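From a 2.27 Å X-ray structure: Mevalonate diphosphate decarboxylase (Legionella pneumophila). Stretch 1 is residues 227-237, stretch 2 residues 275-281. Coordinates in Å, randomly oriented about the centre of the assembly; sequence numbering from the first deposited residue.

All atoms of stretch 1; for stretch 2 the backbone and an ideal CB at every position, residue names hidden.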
# COMPACT_ATOMS: atom_id res chain seq x y z
N ASP A 227 -4.91 6.71 -27.69
CA ASP A 227 -5.74 5.81 -28.49
C ASP A 227 -7.14 5.71 -27.88
O ASP A 227 -7.47 4.75 -27.17
CB ASP A 227 -5.08 4.43 -28.54
CG ASP A 227 -5.81 3.47 -29.46
OD1 ASP A 227 -6.89 3.82 -29.97
OD2 ASP A 227 -5.30 2.35 -29.66
N TRP A 228 -7.97 6.72 -28.16
CA TRP A 228 -9.33 6.81 -27.64
C TRP A 228 -10.22 5.62 -28.00
O TRP A 228 -11.06 5.20 -27.20
CB TRP A 228 -9.98 8.11 -28.15
CG TRP A 228 -11.24 8.52 -27.44
CD1 TRP A 228 -12.51 8.49 -27.95
CD2 TRP A 228 -11.35 9.08 -26.13
NE1 TRP A 228 -13.40 9.00 -27.04
CE2 TRP A 228 -12.71 9.37 -25.91
CE3 TRP A 228 -10.42 9.36 -25.12
CZ2 TRP A 228 -13.18 9.93 -24.71
CZ3 TRP A 228 -10.89 9.92 -23.92
CH2 TRP A 228 -12.26 10.20 -23.74
N THR A 229 -10.03 5.08 -29.20
CA THR A 229 -10.80 3.94 -29.66
C THR A 229 -10.56 2.73 -28.74
O THR A 229 -11.49 1.99 -28.41
CB THR A 229 -10.43 3.57 -31.12
OG1 THR A 229 -10.69 4.69 -31.98
CG2 THR A 229 -11.26 2.40 -31.60
N SER A 230 -9.30 2.53 -28.33
CA SER A 230 -8.97 1.42 -27.44
C SER A 230 -9.47 1.66 -26.02
O SER A 230 -9.83 0.72 -25.31
CB SER A 230 -7.47 1.16 -27.41
OG SER A 230 -7.04 0.46 -28.57
N ILE A 231 -9.47 2.92 -25.59
CA ILE A 231 -9.95 3.26 -24.25
C ILE A 231 -11.44 2.87 -24.23
O ILE A 231 -11.91 2.20 -23.31
CB ILE A 231 -9.78 4.78 -23.95
CG1 ILE A 231 -8.29 5.12 -23.89
CG2 ILE A 231 -10.46 5.15 -22.62
CD1 ILE A 231 -7.98 6.57 -23.61
N TYR A 232 -12.15 3.28 -25.28
CA TYR A 232 -13.57 2.96 -25.41
C TYR A 232 -13.82 1.45 -25.31
O TYR A 232 -14.59 0.99 -24.47
CB TYR A 232 -14.09 3.49 -26.75
CG TYR A 232 -15.31 2.79 -27.32
CD1 TYR A 232 -16.53 2.83 -26.66
CD2 TYR A 232 -15.24 2.12 -28.54
CE1 TYR A 232 -17.66 2.23 -27.21
CE2 TYR A 232 -16.36 1.51 -29.10
CZ TYR A 232 -17.57 1.57 -28.43
OH TYR A 232 -18.69 1.00 -28.99
N GLN A 233 -13.15 0.67 -26.16
CA GLN A 233 -13.30 -0.78 -26.19
C GLN A 233 -12.96 -1.45 -24.86
O GLN A 233 -13.71 -2.30 -24.37
CB GLN A 233 -12.45 -1.37 -27.32
CG GLN A 233 -12.73 -0.71 -28.66
CD GLN A 233 -11.84 -1.22 -29.78
OE1 GLN A 233 -10.62 -1.35 -29.61
NE2 GLN A 233 -12.43 -1.51 -30.93
N ILE A 234 -11.82 -1.08 -24.29
CA ILE A 234 -11.41 -1.66 -23.01
C ILE A 234 -12.44 -1.34 -21.92
O ILE A 234 -12.88 -2.23 -21.20
CB ILE A 234 -10.03 -1.11 -22.58
CG1 ILE A 234 -8.98 -1.44 -23.65
CG2 ILE A 234 -9.63 -1.71 -21.25
CD1 ILE A 234 -7.67 -0.73 -23.43
N CYS A 235 -12.82 -0.07 -21.80
CA CYS A 235 -13.79 0.29 -20.77
C CYS A 235 -15.11 -0.43 -21.00
O CYS A 235 -15.82 -0.76 -20.05
CB CYS A 235 -14.01 1.81 -20.75
SG CYS A 235 -12.58 2.74 -20.12
N TRP A 236 -15.43 -0.66 -22.27
CA TRP A 236 -16.66 -1.35 -22.65
C TRP A 236 -16.59 -2.78 -22.09
O TRP A 236 -17.50 -3.24 -21.40
CB TRP A 236 -16.77 -1.38 -24.18
CG TRP A 236 -18.06 -1.90 -24.75
CD1 TRP A 236 -18.32 -3.18 -25.16
CD2 TRP A 236 -19.24 -1.14 -25.06
NE1 TRP A 236 -19.57 -3.26 -25.71
CE2 TRP A 236 -20.16 -2.02 -25.66
CE3 TRP A 236 -19.60 0.20 -24.88
CZ2 TRP A 236 -21.43 -1.61 -26.08
CZ3 TRP A 236 -20.86 0.62 -25.30
CH2 TRP A 236 -21.76 -0.29 -25.90
N HIS A 237 -15.49 -3.45 -22.39
CA HIS A 237 -15.27 -4.82 -21.93
C HIS A 237 -15.28 -4.87 -20.41
O HIS A 237 -15.86 -5.78 -19.81
CB HIS A 237 -13.94 -5.34 -22.47
CG HIS A 237 -13.92 -5.52 -23.96
ND1 HIS A 237 -12.76 -5.60 -24.69
CD2 HIS A 237 -14.93 -5.64 -24.85
CE1 HIS A 237 -13.05 -5.75 -25.97
NE2 HIS A 237 -14.37 -5.78 -26.09
N UNK A 275 -16.60 6.69 -36.61
CA UNK A 275 -15.19 6.36 -36.47
C UNK A 275 -14.64 7.04 -35.22
O UNK A 275 -13.43 7.12 -35.02
CB UNK A 275 -14.40 6.78 -37.71
N UNK A 276 -15.54 7.52 -34.37
CA UNK A 276 -15.17 8.20 -33.14
C UNK A 276 -16.42 8.29 -32.27
O UNK A 276 -17.55 8.23 -32.77
CB UNK A 276 -14.58 9.58 -33.42
N UNK A 277 -16.23 8.41 -30.96
CA UNK A 277 -17.37 8.49 -30.08
C UNK A 277 -17.00 8.65 -28.62
O UNK A 277 -15.87 9.02 -28.30
CB UNK A 277 -18.24 7.24 -30.25
N UNK A 278 -17.93 8.37 -27.71
CA UNK A 278 -17.65 8.50 -26.28
C UNK A 278 -17.12 7.23 -25.61
O UNK A 278 -17.27 6.12 -26.12
CB UNK A 278 -18.93 8.94 -25.56
N UNK A 279 -16.48 7.42 -24.47
CA UNK A 279 -16.01 6.30 -23.69
C UNK A 279 -17.25 6.02 -22.84
O UNK A 279 -17.92 6.96 -22.40
CB UNK A 279 -14.74 6.59 -22.88
N UNK A 280 -17.56 4.75 -22.64
CA UNK A 280 -18.75 4.36 -21.90
C UNK A 280 -18.49 3.42 -20.73
O UNK A 280 -17.66 2.51 -20.84
CB UNK A 280 -19.74 3.70 -22.86
N UNK A 281 -19.19 3.65 -19.63
CA UNK A 281 -19.06 2.81 -18.44
C UNK A 281 -20.36 2.79 -17.69
O UNK A 281 -21.23 3.64 -17.89
CB UNK A 281 -17.93 3.30 -17.53

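Position 275 has a positive phi, 74°, with psi 14°. Its ideal CB points away from stretch 1, and nothing of that stretch lies within 5.5 Å. The backbone angles favour glycine, though asparagine or aspartate could also adopt them. The residue is Gly-275, and it ends the preceding helix.

Position 276 is extended, and its CB points sideways. No atom of stretch 1 is within 5.5 Å of the ideal CB, so many side chains would fit. The indole of Trp-228 lies within reach of a longer one. The residue is Asp-276. Its end comes nearer than its CB, with OD1 3.7 Å from Trp-228 CD1. OD2 is hydrogen-bonded elsewhere in the structure.

Position 277 is fully extended, with phi -179° and psi -162°. Glycine takes these angles most easily. Stretch 1 leaves its CB free, so it does not exclude a small side chain. What matters here is the backbone: Trp-228 NE1 donates a hydrogen bond to O of this residue, at 2.8 Å and 150°. The oxygen sits at the edge of the indole, near its plane, where the N-H points. The residue is Gly-277.

Position 278 has phi -91° and psi 160°, and its CB points away. Stretch 1 asks little of the side chain, and proline is among those allowed. The residue is Pro-278. Its backbone makes the contacts: O lies 3.4 Å from Tyr-232 CD1, and CA lies near the edge of the Trp-228 ring.

Position 279 begins the strand and lies closest to the helix, its CA 4.5 Å from that of Tyr-232. The ideal CB is 4.1 Å from Trp-228 CZ2 and 4.5 Å from Ile-231 CG2. This apolar setting suits valine, alanine or perhaps isoleucine. The residue is Val-279, chi1 t. CG2 lies over one face of Trp-228, 3.6 Å from the centroid of the six-membered ring, a CH-pi contact. The same methyl is 3.6 Å from Ile-231 CG2, while CG1 packs 3.9 Å from Cys-235 SG.

Position 280 has strand angles, which suit beta-branched residues. Its ideal CB is 4.0 Å from Trp-236 CE3, so an apolar side chain fits. The residue is Val-280. Its CB meets the edge of the Trp-236 ring. A water accepts from Val-280 N at 2.7 Å and donates to Tyr-232 O at 2.6 Å, bridging strand and helix.

Position 281 is extended. Its ideal CB is 5.2 Å from Cys-235 O, leaving the choice broad. The residue is Thr-281, with chi1 between wells at -23°.

Stretch 2, residues 275-281: GDGPVVT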
# COMPACT_ATOMS: atom_id res chain seq x y z
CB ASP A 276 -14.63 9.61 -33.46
CG ASP A 276 -14.07 10.32 -32.23
OD1 ASP A 276 -13.52 9.64 -31.34
OD2 ASP A 276 -14.17 11.57 -32.17
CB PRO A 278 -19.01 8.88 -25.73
CG PRO A 278 -19.92 7.99 -26.52
CD PRO A 278 -19.37 8.12 -27.94
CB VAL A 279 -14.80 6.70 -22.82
CG1 VAL A 279 -14.60 5.70 -21.69
CG2 VAL A 279 -13.54 6.75 -23.70
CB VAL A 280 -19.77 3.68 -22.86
CG1 VAL A 280 -21.07 3.37 -22.13
CG2 VAL A 280 -20.02 4.58 -24.06
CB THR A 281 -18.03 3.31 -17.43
OG1 THR A 281 -17.07 4.15 -18.08
CG2 THR A 281 -17.33 2.15 -16.81
O HOH W 1 -16.48 2.40 -23.35
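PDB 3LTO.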